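PDB 4LRL: HD domain protein from Enterococcus faecalis, which is a deoxyribonucleoside triphosphate triphosphohydrolase, probably acting on dGTP among others, whose activity nucleotides raise or lower by binding at allosteric sites. Local coordinates for residues Gln331-Pro336 and Arg346-Lys351; Ser302-Phe307 and Ser326-Gln331. All blocks are in the same frame, centred on the assembly; numbering follows the deposited sequence.

Contact 1 of 2, residues Gln331-Pro336 and Arg346-Lys351; sequences QWMDVP and RFLMRK. With DGT (2'-deoxyguanosine-5'-triphosphate), chain R.
Met333 runs out straight as far as its sulfur (chi2 -178°) to meet Leu348 and Met349, and its terminal methyl then bends aside. In Met349 the bend at chi2 (-34°) sets the course of the extended end, which brings CE beside the same sulfur. Met333 SD lies 3.6 Å from Leu348 CD1 and 4.0 Å from Met349 CE, and Met333 CE is 4.1 Å from that methyl. The methionine chains cross at about a right angle. Methionine suits this seam because its long, unbranched and polarisable chain can span two backbones whose nearest CA atoms, of Met333 and Leu348, are 9.3 Å apart. A type I turn from Trp332 to Val335 leads the chain on from helix 322-332. In the other segment Arg350 leaves helical geometry with positive phi, while Lys351 N bonds to Arg346 O at 2.8 Å. From there, extended Arg350 reaches the bound dGTP. Its NH2 donates to DGT O1A at 2.7 Å (167°), its NH1 to DGT O5' at 2.9 Å, and its guanidinium lies over the guanine near N3. Phe78 O accepts from Arg350 NE, while Lys38 and Arg68 of a neighbouring subunit also bind this nucleotide. The apolar seam packs against the end of helix 338-348, just beyond which Arg350 presents its cation to the alpha-phosphate, and the positive charges gathered there would be expected to stabilise the triphosphate.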
loop_
_atom_site.group_PDB
_atom_site.type_symbol
_atom_site.label_atom_id
_atom_site.label_comp_id
_atom_site.label_asym_id
_atom_site.label_seq_id
_atom_site.Cartn_x
_atom_site.Cartn_y
_atom_site.Cartn_z
ATOM N N GLN C 331 41.508 -3.457 -1.223
ATOM C CA GLN C 331 42.968 -3.620 -1.282
ATOM C C GLN C 331 43.370 -4.164 -2.646
ATOM O O GLN C 331 44.340 -3.697 -3.234
ATOM C CB GLN C 331 43.495 -4.586 -0.221
ATOM C CG GLN C 331 43.118 -4.319 1.234
ATOM C CD GLN C 331 43.169 -5.612 2.051
ATOM O OE1 GLN C 331 43.518 -6.677 1.521
ATOM N NE2 GLN C 331 42.813 -5.531 3.332
ATOM N N TRP C 332 42.614 -5.141 -3.148
ATOM C CA TRP C 332 42.951 -5.822 -4.413
ATOM C C TRP C 332 42.970 -4.905 -5.630
ATOM O O TRP C 332 43.643 -5.198 -6.618
ATOM C CB TRP C 332 42.033 -7.022 -4.686
ATOM C CG TRP C 332 42.146 -8.134 -3.678
ATOM C CD1 TRP C 332 43.056 -8.240 -2.666
ATOM C CD2 TRP C 332 41.339 -9.315 -3.611
ATOM N NE1 TRP C 332 42.853 -9.398 -1.963
ATOM C CE2 TRP C 332 41.808 -10.082 -2.523
ATOM C CE3 TRP C 332 40.268 -9.806 -4.373
ATOM C CZ2 TRP C 332 41.238 -11.310 -2.165
ATOM C CZ3 TRP C 332 39.699 -11.032 -4.015
ATOM C CH2 TRP C 332 40.184 -11.765 -2.922
ATOM N N MET C 333 42.231 -3.802 -5.556
ATOM C CA MET C 333 42.282 -2.776 -6.597
ATOM C C MET C 333 43.719 -2.322 -6.877
ATOM O O MET C 333 44.021 -1.876 -7.980
ATOM C CB MET C 333 41.385 -1.584 -6.236
ATOM C CG MET C 333 39.911 -1.772 -6.631
ATOM S SD MET C 333 38.833 -0.350 -6.282
ATOM C CE MET C 333 39.650 0.951 -7.217
ATOM N N ASP C 334 44.600 -2.475 -5.887
ATOM C CA ASP C 334 45.988 -2.001 -5.986
ATOM C C ASP C 334 47.046 -3.109 -6.148
ATOM O O ASP C 334 48.250 -2.829 -6.178
ATOM C CB ASP C 334 46.312 -1.104 -4.789
ATOM C CG ASP C 334 45.354 0.072 -4.667
ATOM O OD1 ASP C 334 44.922 0.614 -5.710
ATOM O OD2 ASP C 334 45.024 0.452 -3.525
ATOM N N VAL C 335 46.583 -4.355 -6.265
ATOM C CA VAL C 335 47.436 -5.523 -6.516
ATOM C C VAL C 335 47.939 -5.526 -7.974
ATOM O O VAL C 335 47.169 -5.226 -8.883
ATOM C CB VAL C 335 46.662 -6.836 -6.169
ATOM C CG1 VAL C 335 47.277 -8.075 -6.843
ATOM C CG2 VAL C 335 46.604 -7.023 -4.655
ATOM N N PRO C 336 49.228 -5.854 -8.201
ATOM C CA PRO C 336 49.754 -5.790 -9.565
ATOM C C PRO C 336 49.421 -7.024 -10.414
ATOM O O PRO C 336 50.313 -7.748 -10.877
ATOM C CB PRO C 336 51.267 -5.630 -9.357
ATOM C CG PRO C 336 51.533 -6.298 -8.070
ATOM C CD PRO C 336 50.286 -6.173 -7.226
ATOM N N ARG C 346 35.458 -3.408 -10.889
ATOM C CA ARG C 346 34.149 -3.623 -11.522
ATOM C C ARG C 346 33.061 -3.998 -10.528
ATOM O O ARG C 346 31.912 -3.593 -10.699
ATOM C CB ARG C 346 34.232 -4.627 -12.680
ATOM C CG ARG C 346 35.062 -4.087 -13.841
ATOM C CD ARG C 346 35.371 -5.133 -14.913
ATOM N NE ARG C 346 34.608 -4.853 -16.124
ATOM C CZ ARG C 346 35.111 -4.334 -17.235
ATOM N NH1 ARG C 346 36.402 -4.049 -17.325
ATOM N NH2 ARG C 346 34.321 -4.121 -18.273
ATOM N N PHE C 347 33.435 -4.740 -9.485
ATOM C CA PHE C 347 32.500 -5.111 -8.423
ATOM C C PHE C 347 32.221 -3.997 -7.422
ATOM O O PHE C 347 31.082 -3.814 -6.997
ATOM C CB PHE C 347 32.959 -6.360 -7.663
ATOM C CG PHE C 347 31.897 -6.925 -6.758
ATOM C CD1 PHE C 347 30.912 -7.765 -7.265
ATOM C CD2 PHE C 347 31.867 -6.597 -5.399
ATOM C CE1 PHE C 347 29.918 -8.282 -6.429
ATOM C CE2 PHE C 347 30.876 -7.110 -4.550
ATOM C CZ PHE C 347 29.903 -7.947 -5.061
ATOM N N LEU C 348 33.253 -3.264 -7.024
ATOM C CA LEU C 348 33.049 -2.151 -6.099
ATOM C C LEU C 348 32.330 -0.974 -6.748
ATOM O O LEU C 348 31.520 -0.316 -6.102
ATOM C CB LEU C 348 34.374 -1.697 -5.487
ATOM C CG LEU C 348 35.053 -2.703 -4.552
ATOM C CD1 LEU C 348 36.519 -2.307 -4.355
ATOM C CD2 LEU C 348 34.316 -2.859 -3.204
ATOM N N MET C 349 32.625 -0.734 -8.024
ATOM C CA MET C 349 32.135 0.450 -8.755
ATOM C C MET C 349 30.881 0.192 -9.627
ATOM O O MET C 349 30.387 1.110 -10.295
ATOM C CB MET C 349 33.264 1.056 -9.622
ATOM C CG MET C 349 34.551 1.467 -8.876
ATOM S SD MET C 349 34.240 2.081 -7.215
ATOM C CE MET C 349 35.898 2.417 -6.606
ATOM N N ARG C 350 30.387 -1.055 -9.606
ATOM C CA ARG C 350 29.209 -1.497 -10.370
ATOM C C ARG C 350 29.401 -1.380 -11.882
ATOM O O ARG C 350 28.884 -0.462 -12.520
ATOM C CB ARG C 350 27.919 -0.789 -9.903
ATOM C CG ARG C 350 26.626 -1.409 -10.452
ATOM C CD ARG C 350 25.403 -0.549 -10.170
ATOM N NE ARG C 350 24.143 -1.140 -10.641
ATOM C CZ ARG C 350 23.736 -1.190 -11.915
ATOM N NH1 ARG C 350 22.571 -1.744 -12.213
ATOM N NH2 ARG C 350 24.492 -0.717 -12.902
ATOM N N LYS C 351 30.153 -2.321 -12.443
ATOM C CA LYS C 351 30.364 -2.391 -13.888
ATOM C C LYS C 351 29.981 -3.784 -14.325
ATOM O O LYS C 351 30.858 -4.606 -14.583
ATOM C CB LYS C 351 31.828 -2.139 -14.279
ATOM C CG LYS C 351 32.486 -0.924 -13.654
ATOM C CD LYS C 351 31.934 0.349 -14.206
ATOM C CE LYS C 351 32.755 1.545 -13.725
ATOM N NZ LYS C 351 32.024 2.807 -14.001
HETATM P PG DGT R . 21.860 0.674 -20.055
HETATM O O1G DGT R . 20.360 0.679 -20.290
HETATM O O2G DGT R . 22.675 0.485 -21.327
HETATM O O3G DGT R . 22.353 1.790 -19.147
HETATM O O3B DGT R . 22.216 -0.657 -19.209
HETATM P PB DGT R . 21.113 -1.542 -18.462
HETATM O O1B DGT R . 20.938 -2.832 -19.220
HETATM O O2B DGT R . 19.911 -0.693 -18.131
HETATM O O3A DGT R . 21.863 -1.893 -17.089
HETATM P PA DGT R . 22.115 -0.884 -15.868
HETATM O O1A DGT R . 23.496 -1.186 -15.358
HETATM O O2A DGT R . 21.753 0.534 -16.168
HETATM O "O5'" DGT R . 21.097 -1.438 -14.745
HETATM C "C5'" DGT R . 19.729 -1.738 -15.003
HETATM C "C4'" DGT R . 18.845 -1.146 -13.908
HETATM O "O4'" DGT R . 19.387 -1.309 -12.587
HETATM C "C3'" DGT R . 18.723 0.363 -14.068
HETATM O "O3'" DGT R . 17.823 0.733 -15.129
HETATM C "C2'" DGT R . 18.303 0.814 -12.675
HETATM C "C1'" DGT R . 18.872 -0.263 -11.749
HETATM N N9 DGT R . 19.937 0.266 -10.862
HETATM C C8 DGT R . 19.959 0.139 -9.519
HETATM N N7 DGT R . 21.064 0.716 -8.973
HETATM C C5 DGT R . 21.776 1.228 -9.994
HETATM C C6 DGT R . 23.047 1.991 -10.145
HETATM O O6 DGT R . 23.772 2.303 -9.179
HETATM N N1 DGT R . 23.435 2.335 -11.366
HETATM C C2 DGT R . 22.722 2.047 -12.461
HETATM N N2 DGT R . 23.217 2.457 -13.646
HETATM N N3 DGT R . 21.553 1.352 -12.419
HETATM C C4 DGT R . 21.033 0.930 -11.230
#

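Contact 2 of 2, residues Ser302-Phe307 and Ser326-Gln331; sequences SLLVPF and STYFTQ
The backbones of Leu304 and Tyr328 come to 9.1 Å between CA atoms, where the lead-in to helix 305-308 packs on the side of helix 322-332 in the HD-associated region. A single aromatic side chain, that of Tyr328, spans the gap. With CG beside the backbone N (chi1 -64°), its ring points across to the other segment. Leu304 meets the ring at its edge, near the ring plane, with its CD1 4.0 Å from Tyr328 CD1; the two side chains run antiparallel alongside each other. The Leu303 side chain runs at about a right angle to that of Tyr328 and lies by the hydroxyl, its CG 3.3 Å from Tyr328 OH. Tyrosine suits the place by pairing an apolar ring, for the buried leucine, with a polar tip for the backbone beyond. Gln331 of a neighbouring subunit packs on both Leu303 and Tyr328, so the contact borders the subunit interface. In this lead-in, which lacks regular helix bonds, a side chain supplies the acceptor: Leu303 N donates to Tyr328 OH at 3.2 Å, with an N-H...O angle of 159°.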
loop_
_atom_site.group_PDB
_atom_site.type_symbol
_atom_site.label_atom_id
_atom_site.label_comp_id
_atom_site.label_asym_id
_atom_site.label_seq_id
_atom_site.Cartn_x
_atom_site.Cartn_y
_atom_site.Cartn_z
ATOM N N SER C 302 43.860 -12.674 4.796
ATOM C CA SER C 302 44.073 -13.717 5.806
ATOM C C SER C 302 42.865 -14.609 6.077
ATOM O O SER C 302 43.005 -15.829 6.161
ATOM C CB SER C 302 44.552 -13.094 7.120
ATOM O OG SER C 302 43.641 -12.095 7.553
ATOM N N LEU C 303 41.685 -13.998 6.201
ATOM C CA LEU C 303 40.450 -14.728 6.496
ATOM C C LEU C 303 39.941 -15.553 5.312
ATOM O O LEU C 303 39.079 -16.412 5.481
ATOM C CB LEU C 303 39.358 -13.782 7.006
ATOM C CG LEU C 303 39.608 -12.899 8.242
ATOM C CD1 LEU C 303 38.394 -12.014 8.531
ATOM C CD2 LEU C 303 39.980 -13.710 9.478
ATOM N N LEU C 304 40.480 -15.301 4.119
ATOM C CA LEU C 304 40.142 -16.101 2.936
ATOM C C LEU C 304 41.149 -17.209 2.635
ATOM O O LEU C 304 40.853 -18.145 1.880
ATOM C CB LEU C 304 39.998 -15.219 1.702
ATOM C CG LEU C 304 38.664 -14.538 1.419
ATOM C CD1 LEU C 304 38.785 -13.789 0.099
ATOM C CD2 LEU C 304 37.513 -15.535 1.363
ATOM N N VAL C 305 42.335 -17.094 3.229
ATOM C CA VAL C 305 43.430 -18.010 2.962
ATOM C C VAL C 305 43.056 -19.487 3.212
ATOM O O VAL C 305 43.348 -20.327 2.363
ATOM C CB VAL C 305 44.727 -17.573 3.706
ATOM C CG1 VAL C 305 45.845 -18.602 3.538
ATOM C CG2 VAL C 305 45.176 -16.206 3.206
ATOM N N PRO C 306 42.385 -19.804 4.349
ATOM C CA PRO C 306 41.950 -21.194 4.567
ATOM C C PRO C 306 41.073 -21.730 3.440
ATOM O O PRO C 306 41.089 -22.927 3.160
ATOM C CB PRO C 306 41.131 -21.109 5.854
ATOM C CG PRO C 306 41.647 -19.921 6.556
ATOM C CD PRO C 306 42.015 -18.943 5.492
ATOM N N PHE C 307 40.329 -20.832 2.799
ATOM C CA PHE C 307 39.446 -21.187 1.694
ATOM C C PHE C 307 40.187 -21.302 0.357
ATOM O O PHE C 307 39.868 -22.175 -0.455
ATOM C CB PHE C 307 38.254 -20.215 1.642
ATOM C CG PHE C 307 37.471 -20.186 2.925
ATOM C CD1 PHE C 307 36.414 -21.068 3.125
ATOM C CD2 PHE C 307 37.839 -19.333 3.957
ATOM C CE1 PHE C 307 35.717 -21.071 4.321
ATOM C CE2 PHE C 307 37.160 -19.335 5.158
ATOM C CZ PHE C 307 36.095 -20.202 5.342
ATOM N N SER C 326 34.376 -7.279 0.714
ATOM C CA SER C 326 34.496 -5.959 0.113
ATOM C C SER C 326 35.761 -5.238 0.585
ATOM O O SER C 326 36.403 -4.532 -0.192
ATOM C CB SER C 326 33.234 -5.116 0.331
ATOM O OG SER C 326 32.909 -5.034 1.698
ATOM N N THR C 327 36.133 -5.453 1.846
ATOM C CA THR C 327 37.372 -4.899 2.383
ATOM C C THR C 327 38.598 -5.408 1.606
ATOM O O THR C 327 39.467 -4.626 1.211
ATOM C CB THR C 327 37.505 -5.185 3.888
ATOM O OG1 THR C 327 36.400 -4.589 4.584
ATOM C CG2 THR C 327 38.825 -4.617 4.445
ATOM N N TYR C 328 38.642 -6.712 1.361
ATOM C CA TYR C 328 39.735 -7.285 0.597
ATOM C C TYR C 328 39.715 -6.811 -0.857
ATOM O O TYR C 328 40.778 -6.508 -1.415
ATOM C CB TYR C 328 39.759 -8.818 0.699
ATOM C CG TYR C 328 40.024 -9.366 2.094
ATOM C CD1 TYR C 328 39.624 -10.660 2.438
ATOM C CD2 TYR C 328 40.665 -8.597 3.069
ATOM C CE1 TYR C 328 39.863 -11.178 3.715
ATOM C CE2 TYR C 328 40.902 -9.105 4.353
ATOM C CZ TYR C 328 40.498 -10.396 4.663
ATOM O OH TYR C 328 40.732 -10.912 5.918
ATOM N N PHE C 329 38.522 -6.703 -1.452
ATOM C CA PHE C 329 38.399 -6.198 -2.836
ATOM C C PHE C 329 38.976 -4.779 -3.010
ATOM O O PHE C 329 39.608 -4.483 -4.025
ATOM C CB PHE C 329 36.946 -6.213 -3.327
ATOM C CG PHE C 329 36.287 -7.567 -3.282
ATOM C CD1 PHE C 329 34.903 -7.664 -3.273
ATOM C CD2 PHE C 329 37.042 -8.741 -3.233
ATOM C CE1 PHE C 329 34.279 -8.904 -3.228
ATOM C CE2 PHE C 329 36.428 -9.973 -3.182
ATOM C CZ PHE C 329 35.038 -10.058 -3.184
ATOM N N THR C 330 38.759 -3.917 -2.022
ATOM C CA THR C 330 39.348 -2.581 -2.015
ATOM C C THR C 330 40.884 -2.615 -2.051
ATOM O O THR C 330 41.489 -1.898 -2.844
ATOM C CB THR C 330 38.818 -1.738 -0.834
ATOM O OG1 THR C 330 37.398 -1.604 -0.966
ATOM C CG2 THR C 330 39.460 -0.347 -0.798
ATOM N N GLN C 331 41.508 -3.457 -1.223
ATOM C CA GLN C 331 42.968 -3.620 -1.282
ATOM C C GLN C 331 43.370 -4.164 -2.646
ATOM O O GLN C 331 44.340 -3.697 -3.234
ATOM C CB GLN C 331 43.495 -4.586 -0.221
ATOM C CG GLN C 331 43.118 -4.319 1.234
ATOM C CD GLN C 331 43.169 -5.612 2.051
ATOM O OE1 GLN C 331 43.518 -6.677 1.521
ATOM N NE2 GLN C 331 42.813 -5.531 3.332
#

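Overall arrangement
Following the chain from the N terminus, contact 2 comes first: the 18 residues it closes off, holding helix 314-318 and the start of helix 322-332, lie between 302-307 and 326-331. Helix 322-332 then runs into contact 1, which closes nine residues, nearly all of them the body of helix 338-348, whose last residues join the contact. The loops are in series, neither nested nor crossed, and share Gln331. Helix 322-332 is their common element: Trp332 CH2 packs on Leu304 CD1 at 3.9 Å, and Leu348 CD1 on Thr330 OG1 at 3.6 Å. Side chains from both contacts rest on helix 270-291 and meet the second subunit.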